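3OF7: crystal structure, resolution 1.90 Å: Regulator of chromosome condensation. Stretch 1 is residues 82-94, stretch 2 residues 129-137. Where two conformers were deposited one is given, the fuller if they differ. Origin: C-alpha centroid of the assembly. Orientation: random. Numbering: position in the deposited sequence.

Stretch 1 82-94: LDEESNVWSWGCN
Stretch 2, residues 129-137: LESTPAKIP

Stretch 2 runs antiparallel to strand 88-92, so its early residues meet the end of stretch 1 and its late residues meet the beginning. Leu129 lies out of reach, in a weakly bonded helical segment, but Glu130 (phi/psi -74/-38°) binds twice. Its backbone O accepts from Gly92 N at 3.0 Å, nearly straight at 174°. Its side chain (chi1 m, chi2 t, chi3 78°) starts sideways and then comes nearer, and OE1 accepts from Asn94 N at 2.9 Å; a long carboxylate thus serves an amide beyond the strand's end. Gly92, at phi/psi 123/-155°, has a backbone that would jam any CB against the preceding carbonyl, so glycine fits.

Ser131 and Thr132 point away from stretch 1, and Thr132 leads the chain from helical into extended conformation at phi/psi -111/118°. Pro133 (-56/134°, C-gamma exo) has no amide hydrogen to donate and contributes apolar surface instead: its CB lies 3.6 Å from Trp91 CE3 and 4.2 Å from Trp89 CE3. Trp91, with chi1 p and chi2 91°, points toward stretch 2, while Trp89 adopts chi1 m and chi2 63°.

Ala134, fully extended at -153/161°, forms the hydrogen-bonded bridge with Ser90, CA to CA 5.9 Å. Ser90 N donates to Ala134 O at 3.1 Å; the return bond, Ala134 N to Ser90 O, is weak at 3.4 Å. Both side chains share one face of the sheet, and Ser90 OG (chi1 p) is satisfied elsewhere in the structure.

Lys135 (-80/138°) forms the next, non-hydrogen-bonded pair with Trp89, CA to CA 4.2 Å, with both side chains on the other face. Here the aliphatic part of lysine earns its place: with chi1 to chi4 m, t, m, t, its CG sits 3.5 Å from the centroid of the five-membered ring of Trp89, 17° off the normal, in a CH-pi contact. Its CD continues to within 3.7 Å of Asn87 CB. The indole is anchored by Trp89 NE1 donating to Asp83 OD2 at 2.9 Å, while Asp83 OD1 accepts from Asn87 N at 2.9 Å, bracing the type I turn from Asp83 to Ser86.

Ile136 (-69/133°; chi1 m, chi2 t) points toward stretch 1. Its N donates to Val88 O at 2.7 Å, and its CD1 packs 3.9 Å from CG1 of Val88 (chi1 t), a buried aliphatic pair. One water bridges the backbones, accepting from Val88 N at 2.9 Å and donating to Ile136 O at 2.8 Å.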

# COMPACT_ATOMS: atom_id res chain seq x y z
N LEU A 82 -1.77 10.64 9.52
CA LEU A 82 -1.02 11.85 9.85
C LEU A 82 -1.94 13.05 9.80
O LEU A 82 -2.72 13.20 8.86
CB LEU A 82 0.12 12.04 8.85
CG LEU A 82 1.17 13.10 9.17
CD1 LEU A 82 1.99 12.67 10.36
CD2 LEU A 82 2.05 13.30 7.96
N ASP A 83 -1.84 13.92 10.80
CA ASP A 83 -2.64 15.13 10.82
C ASP A 83 -1.84 16.38 10.46
O ASP A 83 -0.63 16.31 10.18
CB ASP A 83 -3.41 15.28 12.15
CG ASP A 83 -2.51 15.50 13.36
OD1 ASP A 83 -1.40 16.06 13.22
OD2 ASP A 83 -2.94 15.11 14.47
N GLU A 84 -2.51 17.53 10.45
CA GLU A 84 -1.88 18.79 10.08
C GLU A 84 -0.68 19.18 10.95
O GLU A 84 0.25 19.83 10.46
CB GLU A 84 -2.90 19.92 10.05
CG GLU A 84 -3.79 19.89 8.82
CD GLU A 84 -4.88 20.95 8.87
OE1 GLU A 84 -4.87 21.80 9.80
OE2 GLU A 84 -5.74 20.92 7.98
N GLU A 85 -0.71 18.79 12.23
CA GLU A 85 0.41 19.13 13.10
C GLU A 85 1.43 17.99 13.17
O GLU A 85 2.32 17.97 14.04
CB GLU A 85 -0.06 19.61 14.47
CG GLU A 85 -0.76 20.97 14.39
CD GLU A 85 -0.10 21.92 13.39
OE1 GLU A 85 -0.80 22.43 12.49
OE2 GLU A 85 1.12 22.17 13.51
N SER A 86 1.34 17.09 12.20
CA SER A 86 2.26 15.96 12.05
C SER A 86 2.25 14.96 13.23
O SER A 86 3.24 14.27 13.49
CB SER A 86 3.69 16.46 11.75
OG SER A 86 4.52 15.40 11.33
N ASN A 87 1.12 14.86 13.93
CA ASN A 87 0.92 13.76 14.88
C ASN A 87 0.59 12.50 14.10
O ASN A 87 -0.11 12.56 13.09
CB ASN A 87 -0.21 14.04 15.86
CG ASN A 87 0.13 15.14 16.85
OD1 ASN A 87 1.07 15.02 17.66
ND2 ASN A 87 -0.65 16.21 16.82
N VAL A 88 1.09 11.37 14.59
CA VAL A 88 0.80 10.06 14.01
C VAL A 88 -0.30 9.34 14.79
O VAL A 88 -0.18 9.13 16.01
CB VAL A 88 2.07 9.18 13.92
CG1 VAL A 88 1.77 7.83 13.26
CG2 VAL A 88 3.18 9.91 13.15
N TRP A 89 -1.37 9.00 14.09
CA TRP A 89 -2.48 8.24 14.64
C TRP A 89 -2.33 6.79 14.18
O TRP A 89 -1.79 6.53 13.10
CB TRP A 89 -3.81 8.76 14.10
CG TRP A 89 -4.16 10.18 14.45
CD1 TRP A 89 -3.48 11.32 14.09
CD2 TRP A 89 -5.29 10.61 15.21
NE1 TRP A 89 -4.13 12.43 14.59
CE2 TRP A 89 -5.25 12.02 15.28
CE3 TRP A 89 -6.34 9.93 15.85
CZ2 TRP A 89 -6.21 12.77 15.96
CZ3 TRP A 89 -7.31 10.68 16.52
CH2 TRP A 89 -7.23 12.08 16.57
N SER A 90 -2.83 5.86 14.99
CA SER A 90 -2.77 4.44 14.64
C SER A 90 -3.98 3.69 15.17
O SER A 90 -4.59 4.08 16.18
CB SER A 90 -1.49 3.80 15.21
OG SER A 90 -1.53 3.79 16.63
N TRP A 91 -4.34 2.62 14.47
CA TRP A 91 -5.35 1.68 14.94
C TRP A 91 -5.16 0.35 14.22
O TRP A 91 -4.54 0.30 13.16
CB TRP A 91 -6.77 2.22 14.73
CG TRP A 91 -7.20 2.33 13.29
CD1 TRP A 91 -7.85 1.38 12.56
CD2 TRP A 91 -7.05 3.46 12.42
NE1 TRP A 91 -8.10 1.84 11.29
CE2 TRP A 91 -7.62 3.12 11.18
CE3 TRP A 91 -6.47 4.73 12.57
CZ2 TRP A 91 -7.63 4.00 10.09
CZ3 TRP A 91 -6.48 5.60 11.48
CH2 TRP A 91 -7.06 5.23 10.26
N GLY A 92 -5.68 -0.71 14.83
CA GLY A 92 -5.52 -2.06 14.30
C GLY A 92 -4.89 -2.97 15.33
O GLY A 92 -4.98 -2.72 16.54
N CYS A 93 -4.23 -4.02 14.85
CA CYS A 93 -3.70 -5.04 15.74
C CYS A 93 -2.37 -4.62 16.39
O CYS A 93 -1.39 -4.31 15.71
CB CYS A 93 -3.54 -6.36 14.99
SG CYS A 93 -3.06 -7.71 16.08
N ASN A 94 -2.36 -4.61 17.72
CA ASN A 94 -1.17 -4.24 18.48
C ASN A 94 -0.43 -5.42 19.11
O ASN A 94 0.42 -5.23 19.99
CB ASN A 94 -1.51 -3.21 19.56
CG ASN A 94 -0.34 -2.29 19.88
OD1 ASN A 94 0.61 -2.20 19.11
ND2 ASN A 94 -0.43 -1.58 21.00
N LEU A 129 -9.11 0.23 22.91
CA LEU A 129 -7.96 1.05 22.58
C LEU A 129 -7.41 0.77 21.17
O LEU A 129 -7.05 1.70 20.45
CB LEU A 129 -6.87 0.93 23.66
CG LEU A 129 -7.27 1.50 25.03
CD1 LEU A 129 -6.25 1.12 26.10
CD2 LEU A 129 -7.44 3.02 24.97
N GLU A 130 -7.39 -0.50 20.77
CA GLU A 130 -6.86 -0.91 19.46
C GLU A 130 -7.80 -0.55 18.32
O GLU A 130 -7.36 -0.17 17.24
CB GLU A 130 -6.57 -2.41 19.43
CG GLU A 130 -5.37 -2.85 20.23
CD GLU A 130 -5.24 -4.36 20.32
OE1 GLU A 130 -4.78 -4.99 19.35
OE2 GLU A 130 -5.59 -4.91 21.39
N SER A 131 -9.10 -0.69 18.56
CA SER A 131 -10.11 -0.42 17.54
C SER A 131 -10.49 1.07 17.44
O SER A 131 -11.26 1.46 16.56
CB SER A 131 -11.36 -1.29 17.76
OG SER A 131 -11.99 -0.99 18.99
N THR A 132 -9.96 1.88 18.35
CA THR A 132 -10.24 3.32 18.33
C THR A 132 -8.97 4.08 17.94
O THR A 132 -7.96 4.00 18.65
CB THR A 132 -10.79 3.83 19.68
OG1 THR A 132 -11.96 3.09 20.04
CG2 THR A 132 -11.15 5.33 19.60
N PRO A 133 -9.02 4.79 16.80
CA PRO A 133 -7.89 5.60 16.36
C PRO A 133 -7.50 6.59 17.44
O PRO A 133 -8.37 7.23 18.02
CB PRO A 133 -8.45 6.35 15.15
CG PRO A 133 -9.46 5.43 14.60
CD PRO A 133 -10.11 4.81 15.80
N ALA A 134 -6.21 6.68 17.71
CA ALA A 134 -5.70 7.62 18.71
C ALA A 134 -4.27 8.00 18.35
O ALA A 134 -3.59 7.28 17.61
CB ALA A 134 -5.77 7.01 20.12
N LYS A 135 -3.80 9.12 18.91
CA LYS A 135 -2.47 9.63 18.61
C LYS A 135 -1.39 8.90 19.39
O LYS A 135 -1.56 8.62 20.58
CB LYS A 135 -2.38 11.13 18.90
CG LYS A 135 -3.10 12.00 17.87
CD LYS A 135 -3.03 13.49 18.23
CE LYS A 135 -4.07 13.87 19.28
NZ LYS A 135 -4.01 15.32 19.63
N ILE A 136 -0.29 8.61 18.70
CA ILE A 136 0.96 8.22 19.35
C ILE A 136 1.47 9.48 20.07
O ILE A 136 1.46 10.57 19.48
CB ILE A 136 2.00 7.71 18.32
CG1 ILE A 136 1.51 6.42 17.65
CG2 ILE A 136 3.38 7.49 18.97
CD1 ILE A 136 2.42 5.90 16.54
N PRO A 137 1.89 9.34 21.34
CA PRO A 137 2.41 10.50 22.06
C PRO A 137 3.48 11.25 21.26
O PRO A 137 4.38 10.63 20.69
CB PRO A 137 2.99 9.89 23.34
CG PRO A 137 2.11 8.72 23.59
CD PRO A 137 1.79 8.16 22.22
O HOH W 1 2.38 11.75 17.17